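Local atomic coordinates of putative lipoprotein YerB (PDB entry 2PSB), a protein that is of unknown function, is predicted to be a membrane-anchored lipoprotein, and interacts with the protein PcrA. Residues 45-51 with 218-222; 52-58 with 291-297; 77-83 with 140-146; 206-210 with 225-231. All coordinates share one frame; numbering follows the deposited sequence.

Interaction 1 of 4, residues 45-51 with 218-222; sequences PQSGLSK and TDRET
Asp219 turns its carboxylate into the turn 48-51 and accepts hydrogen bonds through both of its oxygens. Asp219 OD1 takes the Gly48 N-H at 2.9 Å, on the syn side but tilted from the carboxylate plane, while the N-H of Glu221 reaches the same oxygen from the opposite face, which makes an Asx turn of 219-221. The other oxygen is held twice: Ser50 OG lies 2.7 Å from Asp219 OD2 on its anti side, and Ser50 N meets it from above the plane. Four protein donors, with a water also on OD2, fix the rotation of this buried carboxylate, and Lys51 NZ, 4.6 Å from Asp219 OD2, would probably favour its negative charge.

Arg220 N also binds Gln46 O, and Ser47 OG gives its proton to Glu221 OE2 at 2.6 Å. Water extends the link, bridging Arg220 NE to Pro45 O and Ser47 OG. The Pro45 ring adds van der Waals contact: its CG packs over one guanidinium face of Arg220, and Pro45 CB makes apolar contact with Thr218 CG2 at 3.4 Å.

The type I turn 48-51 leads into strand 54-59, Leu49 resting on strand 65-71; 218-222 covers the end of strand 215-219 and the turn after it.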
# COMPACT_ATOMS: atom_id res chain seq x y z
N PRO A 45 7.55 8.98 11.15
CA PRO A 45 7.40 7.64 10.59
C PRO A 45 6.07 7.02 11.04
O PRO A 45 5.60 7.30 12.13
CB PRO A 45 8.60 6.90 11.16
CG PRO A 45 8.68 7.47 12.54
CD PRO A 45 8.46 8.95 12.32
N GLN A 46 5.49 6.18 10.19
CA GLN A 46 4.23 5.53 10.50
C GLN A 46 4.48 4.28 11.33
O GLN A 46 5.63 3.90 11.58
CB GLN A 46 3.50 5.17 9.21
CG GLN A 46 3.16 6.38 8.33
CD GLN A 46 4.24 6.70 7.29
OE1 GLN A 46 5.43 6.44 7.51
NE2 GLN A 46 3.83 7.28 6.17
N SER A 47 3.40 3.63 11.77
CA SER A 47 3.49 2.41 12.56
C SER A 47 2.97 1.18 11.80
O SER A 47 1.91 1.25 11.16
CB SER A 47 2.70 2.55 13.86
OG SER A 47 3.27 3.54 14.71
N GLY A 48 3.73 0.09 11.86
CA GLY A 48 3.34 -1.16 11.22
C GLY A 48 3.67 -1.44 9.76
O GLY A 48 3.35 -2.52 9.27
N LEU A 49 4.30 -0.51 9.06
CA LEU A 49 4.62 -0.75 7.64
C LEU A 49 5.65 -1.85 7.39
O LEU A 49 5.77 -2.33 6.26
CB LEU A 49 5.06 0.55 6.94
CG LEU A 49 3.97 1.61 6.73
CD1 LEU A 49 4.46 2.68 5.76
CD2 LEU A 49 2.70 0.95 6.18
N SER A 50 6.39 -2.26 8.42
CA SER A 50 7.39 -3.32 8.24
C SER A 50 6.73 -4.71 8.28
O SER A 50 7.36 -5.71 7.91
CB SER A 50 8.47 -3.25 9.31
OG SER A 50 7.94 -3.38 10.62
N LYS A 51 5.48 -4.75 8.73
CA LYS A 51 4.75 -6.01 8.80
C LYS A 51 3.83 -6.20 7.59
O LYS A 51 3.26 -7.28 7.42
CB LYS A 51 3.90 -6.07 10.08
CG LYS A 51 4.67 -5.93 11.37
CD LYS A 51 5.68 -7.02 11.55
CE LYS A 51 6.55 -6.76 12.77
NZ LYS A 51 7.35 -5.49 12.68
N THR A 218 11.33 4.45 7.92
CA THR A 218 11.40 3.54 9.05
C THR A 218 10.01 3.27 9.64
O THR A 218 9.03 3.94 9.29
CB THR A 218 12.29 4.15 10.14
OG1 THR A 218 12.57 3.16 11.13
CG2 THR A 218 11.60 5.31 10.79
N ASP A 219 9.94 2.29 10.54
CA ASP A 219 8.69 1.94 11.20
C ASP A 219 8.84 2.40 12.65
O ASP A 219 9.62 1.83 13.42
CB ASP A 219 8.47 0.42 11.16
CG ASP A 219 7.10 0.00 11.70
OD1 ASP A 219 6.48 0.76 12.48
OD2 ASP A 219 6.65 -1.11 11.35
N ARG A 220 8.10 3.44 13.03
CA ARG A 220 8.18 3.95 14.39
C ARG A 220 8.17 2.82 15.41
O ARG A 220 8.82 2.90 16.44
CB ARG A 220 7.03 4.90 14.70
CG ARG A 220 7.05 5.41 16.15
CD ARG A 220 5.77 6.16 16.53
NE ARG A 220 5.50 7.30 15.67
CZ ARG A 220 6.14 8.47 15.74
NH1 ARG A 220 7.10 8.65 16.64
NH2 ARG A 220 5.82 9.45 14.89
N GLU A 221 7.43 1.75 15.12
CA GLU A 221 7.31 0.63 16.04
C GLU A 221 8.59 -0.19 16.26
O GLU A 221 8.76 -0.80 17.32
CB GLU A 221 6.16 -0.29 15.60
CG GLU A 221 4.81 0.42 15.57
CD GLU A 221 4.49 1.18 16.88
OE1 GLU A 221 4.50 0.56 17.96
OE2 GLU A 221 4.22 2.41 16.82
N THR A 222 9.48 -0.21 15.27
CA THR A 222 10.74 -0.94 15.39
C THR A 222 11.94 0.00 15.40
O THR A 222 13.03 -0.37 15.84
CB THR A 222 10.95 -1.90 14.22
OG1 THR A 222 10.95 -1.16 12.99
CG2 THR A 222 9.87 -2.96 14.19
O HOH W 1 3.69 6.46 13.91
O HOH W 2 3.91 10.06 13.26
O HOH W 3 6.67 3.86 7.80
O HOH W 4 5.49 -2.57 13.04

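Interaction 2 of 4, residues 52-58 with 291-297; sequences ADIVIEA and GKTWINI
One face of the Trp294 indole is covered by Val55, whose CG1 stands 3.6 Å from the centroid of the six-membered ring, only 9° off its normal: a CH-pi contact. At the ring edge lies Glu57 OE2, 4.0 Å from Trp294 CZ3, and Phe67 of strand 65-71 meets the indole edge-to-face. Val55, Glu57 and Trp294 lie on the same side of two parallel strands, 54-58 and 293-297, which bring the N-terminal and C-terminal family regions together in the protein core. The strands run 15° apart, joined by five backbone bonds, from Thr293 N to Asp53 O through to Ile297 N to Glu57 O.

Val55 CG1 is anti to the backbone N (chi1 172°), which sets it over the face of the six-membered ring. Replacing Trp294 with an alanine would probably open a gap over Val55 and leave Phe67 without its aromatic mate. Glu57 extends fully along the same side; its OE2 pairs with Arg210 and its OE1 with Thr65, so this buried carboxylate has partners at both oxygens.

On the other side Ile56 bridges two neighbours, CG1 packing on Ile295 CB and CG2 touching Ile297 CD1 at 3.7 Å. Where the strands begin, Asp53 and Ile54 form a classic beta bulge opposite Ile70; Asp53 OD1 also bonds to Ser73. Lys292, bent at chi2 and chi4, curls back to place NZ 3.1 Å from Asp53 OD1 in a salt bridge.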
# COMPACT_ATOMS: atom_id res chain seq x y z
N ALA A 52 3.69 -5.18 6.76
CA ALA A 52 2.81 -5.26 5.58
C ALA A 52 3.44 -6.04 4.44
O ALA A 52 4.62 -5.88 4.13
CB ALA A 52 2.43 -3.84 5.10
N ASP A 53 2.64 -6.90 3.80
CA ASP A 53 3.15 -7.68 2.68
C ASP A 53 3.23 -6.81 1.42
O ASP A 53 4.18 -6.91 0.64
CB ASP A 53 2.26 -8.90 2.43
CG ASP A 53 2.15 -9.81 3.65
OD1 ASP A 53 3.08 -9.84 4.47
OD2 ASP A 53 1.14 -10.52 3.79
N ILE A 54 2.23 -5.96 1.25
CA ILE A 54 2.14 -5.06 0.10
C ILE A 54 1.74 -3.68 0.56
O ILE A 54 0.84 -3.52 1.38
CB ILE A 54 1.05 -5.51 -0.90
CG1 ILE A 54 1.27 -6.95 -1.34
CG2 ILE A 54 1.04 -4.57 -2.12
CD1 ILE A 54 0.04 -7.58 -1.94
N VAL A 55 2.43 -2.68 0.03
CA VAL A 55 2.12 -1.30 0.36
C VAL A 55 1.98 -0.56 -0.97
O VAL A 55 2.84 -0.68 -1.84
CB VAL A 55 3.23 -0.65 1.19
CG1 VAL A 55 2.94 0.86 1.33
CG2 VAL A 55 3.30 -1.31 2.59
N ILE A 56 0.88 0.18 -1.12
CA ILE A 56 0.64 0.93 -2.35
C ILE A 56 0.57 2.42 -2.08
O ILE A 56 -0.19 2.88 -1.24
CB ILE A 56 -0.65 0.45 -3.05
CG1 ILE A 56 -0.57 -1.06 -3.30
CG2 ILE A 56 -0.82 1.17 -4.41
CD1 ILE A 56 -1.57 -1.88 -2.54
N GLU A 57 1.40 3.17 -2.79
CA GLU A 57 1.45 4.62 -2.64
C GLU A 57 0.83 5.26 -3.87
O GLU A 57 1.08 4.83 -5.00
CB GLU A 57 2.91 5.07 -2.46
CG GLU A 57 3.11 6.59 -2.37
CD GLU A 57 4.57 6.96 -2.12
OE1 GLU A 57 4.82 8.12 -1.71
OE2 GLU A 57 5.48 6.11 -2.32
N ALA A 58 0.02 6.29 -3.65
CA ALA A 58 -0.62 6.99 -4.75
C ALA A 58 -1.01 8.39 -4.29
O ALA A 58 -1.11 8.64 -3.08
CB ALA A 58 -1.87 6.23 -5.25
N GLY A 291 8.72 -12.09 -0.81
CA GLY A 291 9.00 -11.03 0.14
C GLY A 291 8.04 -9.86 0.06
O GLY A 291 6.94 -9.98 -0.49
N LYS A 292 8.43 -8.72 0.61
CA LYS A 292 7.59 -7.54 0.58
C LYS A 292 7.65 -6.81 -0.76
O LYS A 292 8.70 -6.77 -1.43
CB LYS A 292 7.98 -6.58 1.71
CG LYS A 292 7.32 -6.87 3.06
CD LYS A 292 7.84 -8.13 3.72
CE LYS A 292 7.31 -8.28 5.15
NZ LYS A 292 5.86 -8.67 5.25
N THR A 293 6.51 -6.24 -1.14
CA THR A 293 6.39 -5.49 -2.39
C THR A 293 5.82 -4.10 -2.18
O THR A 293 4.83 -3.92 -1.47
CB THR A 293 5.48 -6.23 -3.41
OG1 THR A 293 6.08 -7.47 -3.78
CG2 THR A 293 5.28 -5.37 -4.68
N TRP A 294 6.46 -3.12 -2.79
CA TRP A 294 6.00 -1.74 -2.73
C TRP A 294 5.60 -1.29 -4.12
O TRP A 294 6.41 -1.34 -5.05
CB TRP A 294 7.08 -0.82 -2.20
CG TRP A 294 6.94 -0.52 -0.75
CD1 TRP A 294 7.17 -1.39 0.29
CD2 TRP A 294 6.62 0.74 -0.15
NE1 TRP A 294 7.02 -0.74 1.49
CE2 TRP A 294 6.68 0.57 1.25
CE3 TRP A 294 6.29 2.00 -0.66
CZ2 TRP A 294 6.42 1.61 2.15
CZ3 TRP A 294 6.03 3.04 0.23
CH2 TRP A 294 6.10 2.83 1.62
N ILE A 295 4.36 -0.86 -4.25
CA ILE A 295 3.81 -0.40 -5.52
C ILE A 295 3.64 1.11 -5.50
O ILE A 295 3.01 1.67 -4.59
CB ILE A 295 2.44 -1.06 -5.82
CG1 ILE A 295 2.58 -2.58 -5.82
CG2 ILE A 295 1.90 -0.57 -7.17
CD1 ILE A 295 1.39 -3.32 -6.31
N ASN A 296 4.21 1.76 -6.50
CA ASN A 296 4.11 3.20 -6.65
C ASN A 296 3.31 3.56 -7.87
O ASN A 296 3.74 3.33 -8.99
CB ASN A 296 5.49 3.83 -6.78
CG ASN A 296 6.07 4.22 -5.47
OD1 ASN A 296 5.73 5.28 -4.93
ND2 ASN A 296 6.93 3.38 -4.93
N ILE A 297 2.13 4.12 -7.66
CA ILE A 297 1.32 4.52 -8.79
C ILE A 297 1.66 5.97 -9.14
O ILE A 297 1.70 6.85 -8.27
CB ILE A 297 -0.18 4.37 -8.46
CG1 ILE A 297 -0.53 2.88 -8.42
CG2 ILE A 297 -1.04 5.12 -9.50
CD1 ILE A 297 -1.82 2.56 -7.66

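Interaction 3 of 4, residues 77-83 with 140-146; sequences ETVGPVR and PHNSYTS
With its CG anti to the carbonyl carbon (chi1 -60°), the ring of Tyr144 is laid along the backbone of Gly80 and Pro81. Pro81 CA stands over one ring face in a CH-pi contact, 4.1 Å from the centroid, and Pro81 CG comes within 3.5 Å of Tyr144 CZ. The cis peptide bond before Pro81 turns the chain at this point.

Beside the ring, the backbones pair antiparallel. Val79 N binds Thr145 O at 2.9 Å, the return bond from Thr145 N to Val79 O is weak, and beyond the turn Val82 N reaches Ser143 O in a nearly straight bond of 168°. Val79 CG1 packs beside Thr145 CG2 at 3.7 Å. Farther on, a water donates to both Val82 O and Pro140 O, and Arg83 NH2 approaches Pro140 CG obliquely.

Strand 143-146 lies between strands 78-79 and 132-133 in a small antiparallel sheet, and Ser146 caps the helix that follows through Tyr149 N. Thr78, a known phosphorylation site, carries no phosphate here; its OG1 bonds weakly to Glu221. With two firm backbone bonds and one weak one, the pairing leaves room for the Tyr144 ring against Gly80 and Pro81 because Gly80 has no side chain, which would run into Tyr144 CD2.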
# COMPACT_ATOMS: atom_id res chain seq x y z
N GLU A 77 0.94 -4.52 15.44
CA GLU A 77 0.45 -4.18 16.77
C GLU A 77 -0.41 -2.95 16.48
O GLU A 77 -1.60 -3.06 16.19
CB GLU A 77 1.60 -3.78 17.70
CG GLU A 77 2.66 -4.85 17.94
CD GLU A 77 2.15 -5.99 18.80
OE1 GLU A 77 2.96 -6.85 19.18
OE2 GLU A 77 0.93 -6.01 19.08
N THR A 78 0.22 -1.78 16.54
CA THR A 78 -0.48 -0.54 16.24
C THR A 78 -0.16 -0.24 14.79
O THR A 78 0.89 -0.64 14.28
CB THR A 78 0.01 0.64 17.13
OG1 THR A 78 0.91 1.47 16.37
CG2 THR A 78 0.70 0.12 18.37
N VAL A 79 -1.06 0.44 14.11
CA VAL A 79 -0.85 0.79 12.71
C VAL A 79 -1.45 2.18 12.47
O VAL A 79 -2.51 2.50 12.99
CB VAL A 79 -1.51 -0.29 11.78
CG1 VAL A 79 -3.01 -0.39 12.04
CG2 VAL A 79 -1.22 0.02 10.33
N GLY A 80 -0.73 3.01 11.72
CA GLY A 80 -1.21 4.34 11.43
C GLY A 80 -0.07 5.30 11.15
O GLY A 80 1.06 4.85 10.94
N PRO A 81 -0.33 6.61 11.13
CA PRO A 81 -1.67 7.18 11.36
C PRO A 81 -2.64 6.79 10.25
O PRO A 81 -2.24 6.62 9.10
CB PRO A 81 -1.42 8.69 11.40
CG PRO A 81 0.04 8.80 11.79
CD PRO A 81 0.68 7.68 11.02
N VAL A 82 -3.91 6.64 10.60
CA VAL A 82 -4.92 6.28 9.62
C VAL A 82 -5.44 7.53 8.95
O VAL A 82 -5.51 8.59 9.56
CB VAL A 82 -6.09 5.53 10.29
CG1 VAL A 82 -6.99 4.91 9.23
CG2 VAL A 82 -5.53 4.47 11.22
N ARG A 83 -5.81 7.40 7.68
CA ARG A 83 -6.29 8.53 6.91
C ARG A 83 -7.52 8.21 6.07
O ARG A 83 -8.01 7.08 6.05
CB ARG A 83 -5.18 9.05 5.98
CG ARG A 83 -4.61 10.40 6.37
CD ARG A 83 -5.66 11.48 6.24
NE ARG A 83 -5.14 12.82 6.51
CZ ARG A 83 -5.83 13.93 6.32
NH1 ARG A 83 -7.07 13.86 5.86
NH2 ARG A 83 -5.30 15.11 6.59
N PRO A 140 -4.89 16.06 12.06
CA PRO A 140 -5.47 14.72 11.90
C PRO A 140 -4.42 13.68 11.51
O PRO A 140 -4.69 12.81 10.70
CB PRO A 140 -6.49 14.94 10.80
CG PRO A 140 -5.75 15.86 9.87
CD PRO A 140 -5.06 16.85 10.82
N HIS A 141 -3.24 13.79 12.11
CA HIS A 141 -2.13 12.88 11.85
C HIS A 141 -1.83 12.07 13.11
O HIS A 141 -0.75 11.49 13.25
CB HIS A 141 -0.88 13.67 11.44
CG HIS A 141 -1.09 14.61 10.30
ND1 HIS A 141 -1.55 14.20 9.07
CD2 HIS A 141 -0.92 15.95 10.21
CE1 HIS A 141 -1.65 15.24 8.26
NE2 HIS A 141 -1.28 16.32 8.93
N ASN A 142 -2.78 12.05 14.04
CA ASN A 142 -2.58 11.34 15.29
C ASN A 142 -3.57 10.20 15.53
O ASN A 142 -3.73 9.73 16.65
CB ASN A 142 -2.64 12.35 16.45
CG ASN A 142 -4.06 12.86 16.71
OD1 ASN A 142 -4.88 13.01 15.80
ND2 ASN A 142 -4.35 13.15 17.97
N SER A 143 -4.20 9.74 14.46
CA SER A 143 -5.19 8.67 14.54
C SER A 143 -4.68 7.25 14.25
O SER A 143 -4.28 6.93 13.13
CB SER A 143 -6.35 9.03 13.59
OG SER A 143 -7.28 7.97 13.51
N TYR A 144 -4.70 6.40 15.27
CA TYR A 144 -4.24 5.02 15.14
C TYR A 144 -5.24 3.97 15.63
O TYR A 144 -6.23 4.27 16.29
CB TYR A 144 -2.97 4.78 15.97
CG TYR A 144 -1.79 5.63 15.61
CD1 TYR A 144 -1.70 6.96 16.03
CD2 TYR A 144 -0.75 5.11 14.83
CE1 TYR A 144 -0.62 7.76 15.68
CE2 TYR A 144 0.34 5.89 14.48
CZ TYR A 144 0.40 7.22 14.90
OH TYR A 144 1.47 8.00 14.54
N THR A 145 -4.95 2.71 15.27
CA THR A 145 -5.72 1.56 15.73
C THR A 145 -4.72 0.43 15.84
O THR A 145 -3.51 0.66 15.71
CB THR A 145 -6.85 1.15 14.77
OG1 THR A 145 -7.58 0.07 15.37
CG2 THR A 145 -6.30 0.70 13.43
N SER A 146 -5.20 -0.79 16.06
CA SER A 146 -4.33 -1.95 16.20
C SER A 146 -5.03 -3.18 15.66
O SER A 146 -6.25 -3.18 15.53
CB SER A 146 -3.98 -2.18 17.68
OG SER A 146 -5.13 -2.61 18.41
O HOH W 5 -4.18 10.21 11.01

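Interaction 4 of 4, residues 206-210 with 225-231; sequences EFYTR and PVAMQNI
Residues 206-210 and 225-231 run at about 99° to each other end to end and meet in a single antiparallel bridge, where Tyr208 N binds Met228 O at 3.0 Å while the return bond, from Met228 N to Tyr208 O, is weak. Just before it, Glu206 and Phe207 form a G1 beta bulge opposite Asp202.

Two aromatic rings, of Phe207 and Tyr208, leave the strand in different directions, each with an aliphatic group over one face. The Phe207 ring is placed by a chi1 of 62°, which sets CG between the backbone N and the carbonyl carbon and brings the ring over Ala227. Ala227 CB lies 3.6 Å from the centroid of the Phe207 ring, only 7° off the normal, so the methyl carbon sits almost directly over the middle of the ring. A serine in place of Phe207 would probably leave that methyl without its aromatic cover and this margin of the contact more open to water.

The Tyr208 ring takes Ile231 CG1 on one face, 4.0 Å from its centroid and nearer the rim than the centre, while Met228 O lies at its edge. The hydroxyl bonds weakly to Gly263 N, and the ring of Tyr201 also meets that of Tyr208. Residue 228 is a selenomethionine; its chain bends at chi2 and chi3 to bring Met228 SE within 4.2 Å of Tyr208 CB.

A water bridges Arg210 N and Val226 O where the backbones diverge. The guanidinium of Arg210 leads away to Thr217, Tyr199 and Glu57. With one firm backbone bond, the junction depends largely on CH-pi and apolar contacts.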
# COMPACT_ATOMS: atom_id res chain seq x y z
N GLU A 206 20.34 -7.90 0.02
CA GLU A 206 19.52 -8.49 -1.03
C GLU A 206 18.10 -7.94 -1.02
O GLU A 206 17.14 -8.64 -1.36
CB GLU A 206 19.50 -10.02 -0.88
CG GLU A 206 20.89 -10.66 -0.88
CD GLU A 206 20.85 -12.17 -0.96
OE1 GLU A 206 20.26 -12.70 -1.93
OE2 GLU A 206 21.40 -12.84 -0.06
N PHE A 207 17.97 -6.68 -0.61
CA PHE A 207 16.68 -6.02 -0.58
C PHE A 207 16.83 -4.53 -0.81
O PHE A 207 17.95 -4.01 -0.90
CB PHE A 207 15.94 -6.29 0.74
CG PHE A 207 16.64 -5.78 1.98
CD1 PHE A 207 17.02 -4.45 2.10
CD2 PHE A 207 16.86 -6.63 3.06
CE1 PHE A 207 17.60 -3.97 3.27
CE2 PHE A 207 17.44 -6.17 4.24
CZ PHE A 207 17.81 -4.83 4.35
N TYR A 208 15.69 -3.85 -0.91
CA TYR A 208 15.66 -2.42 -1.14
C TYR A 208 15.34 -1.64 0.12
O TYR A 208 14.66 -2.13 1.03
CB TYR A 208 14.62 -2.05 -2.19
CG TYR A 208 14.91 -2.57 -3.57
CD1 TYR A 208 14.70 -3.91 -3.90
CD2 TYR A 208 15.37 -1.71 -4.56
CE1 TYR A 208 14.93 -4.37 -5.19
CE2 TYR A 208 15.61 -2.17 -5.86
CZ TYR A 208 15.39 -3.50 -6.17
OH TYR A 208 15.61 -3.93 -7.45
N THR A 209 15.87 -0.45 0.18
CA THR A 209 15.61 0.52 1.24
C THR A 209 14.82 1.71 0.71
O THR A 209 14.93 1.96 -0.54
CB THR A 209 16.93 1.00 1.86
OG1 THR A 209 17.73 -0.13 2.21
CG2 THR A 209 16.67 1.67 3.20
N ARG A 210 14.04 2.32 1.50
CA ARG A 210 13.24 3.44 1.04
C ARG A 210 13.50 4.69 1.86
O ARG A 210 13.91 4.62 3.02
CB ARG A 210 11.75 3.08 1.12
CG ARG A 210 10.80 4.13 0.57
CD ARG A 210 9.36 3.66 0.67
NE ARG A 210 8.41 4.60 0.07
CZ ARG A 210 8.04 5.75 0.60
NH1 ARG A 210 8.53 6.16 1.77
NH2 ARG A 210 7.17 6.51 -0.06
N PRO A 225 14.58 0.47 9.60
CA PRO A 225 14.15 0.77 8.23
C PRO A 225 13.29 -0.35 7.66
O PRO A 225 13.49 -1.52 7.99
CB PRO A 225 15.46 0.95 7.47
CG PRO A 225 16.41 1.43 8.52
CD PRO A 225 16.05 0.54 9.70
N VAL A 226 12.34 -0.01 6.80
CA VAL A 226 11.50 -1.04 6.20
C VAL A 226 12.27 -1.60 5.01
O VAL A 226 13.14 -0.93 4.45
CB VAL A 226 10.13 -0.45 5.71
CG1 VAL A 226 9.25 -1.58 5.15
CG2 VAL A 226 9.41 0.24 6.86
N ALA A 227 11.99 -2.85 4.65
CA ALA A 227 12.68 -3.47 3.53
C ALA A 227 11.70 -4.27 2.67
O ALA A 227 10.83 -4.97 3.18
CB ALA A 227 13.80 -4.38 4.04
N MSE A 228 11.84 -4.13 1.36
CA MSE A 228 10.97 -4.86 0.45
C MSE A 228 11.83 -5.50 -0.65
O MSE A 228 13.01 -5.15 -0.81
CB MSE A 228 9.90 -3.93 -0.13
CG MSE A 228 10.37 -2.81 -1.06
SE MSE A 228 10.97 -1.12 -0.27
CE MSE A 228 10.10 -1.15 1.46
N GLN A 229 11.26 -6.46 -1.37
CA GLN A 229 12.00 -7.15 -2.41
C GLN A 229 11.53 -6.87 -3.83
O GLN A 229 12.08 -7.41 -4.77
CB GLN A 229 11.97 -8.66 -2.14
CG GLN A 229 12.91 -9.12 -1.03
CD GLN A 229 12.43 -8.75 0.37
OE1 GLN A 229 13.21 -8.75 1.32
NE2 GLN A 229 11.15 -8.42 0.49
N ASN A 230 10.51 -6.03 -3.96
CA ASN A 230 9.98 -5.66 -5.28
C ASN A 230 9.49 -4.21 -5.30
O ASN A 230 8.80 -3.77 -4.38
CB ASN A 230 8.79 -6.56 -5.70
CG ASN A 230 9.05 -8.04 -5.47
OD1 ASN A 230 8.98 -8.53 -4.35
ND2 ASN A 230 9.34 -8.76 -6.54
N ILE A 231 9.87 -3.47 -6.34
CA ILE A 231 9.41 -2.10 -6.50
C ILE A 231 8.66 -2.14 -7.84
O ILE A 231 9.24 -2.41 -8.90
CB ILE A 231 10.54 -1.05 -6.61
CG1 ILE A 231 11.64 -1.28 -5.55
CG2 ILE A 231 9.94 0.34 -6.46
CD1 ILE A 231 11.18 -1.22 -4.11
O HOH W 6 13.93 1.64 4.44

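Overall arrangement
From the N terminus, residues 45-51 open interaction 1 and 52-58 follow at once with interaction 2. Interaction 3 is the first to close, when 140-146 returns to 77-83; it lies within both earlier spans. Interaction 4 opens at 206-210, and 218-222 closes interaction 1 before 225-231 closes interaction 4, so these two cross. Residues 291-297 close interaction 2 last, around interaction 4 but crossing interaction 1. Interactions 1 and 2 join the N-terminal and C-terminal family regions, whereas 3 and 4 each stay within one. Ser47 links interaction 1 to interaction 3, interactions 2 and 4 meet through neighbouring strands 293-298 and 230-240, and 1 and 4 share the sheet holding strands 207-212 and 215-219.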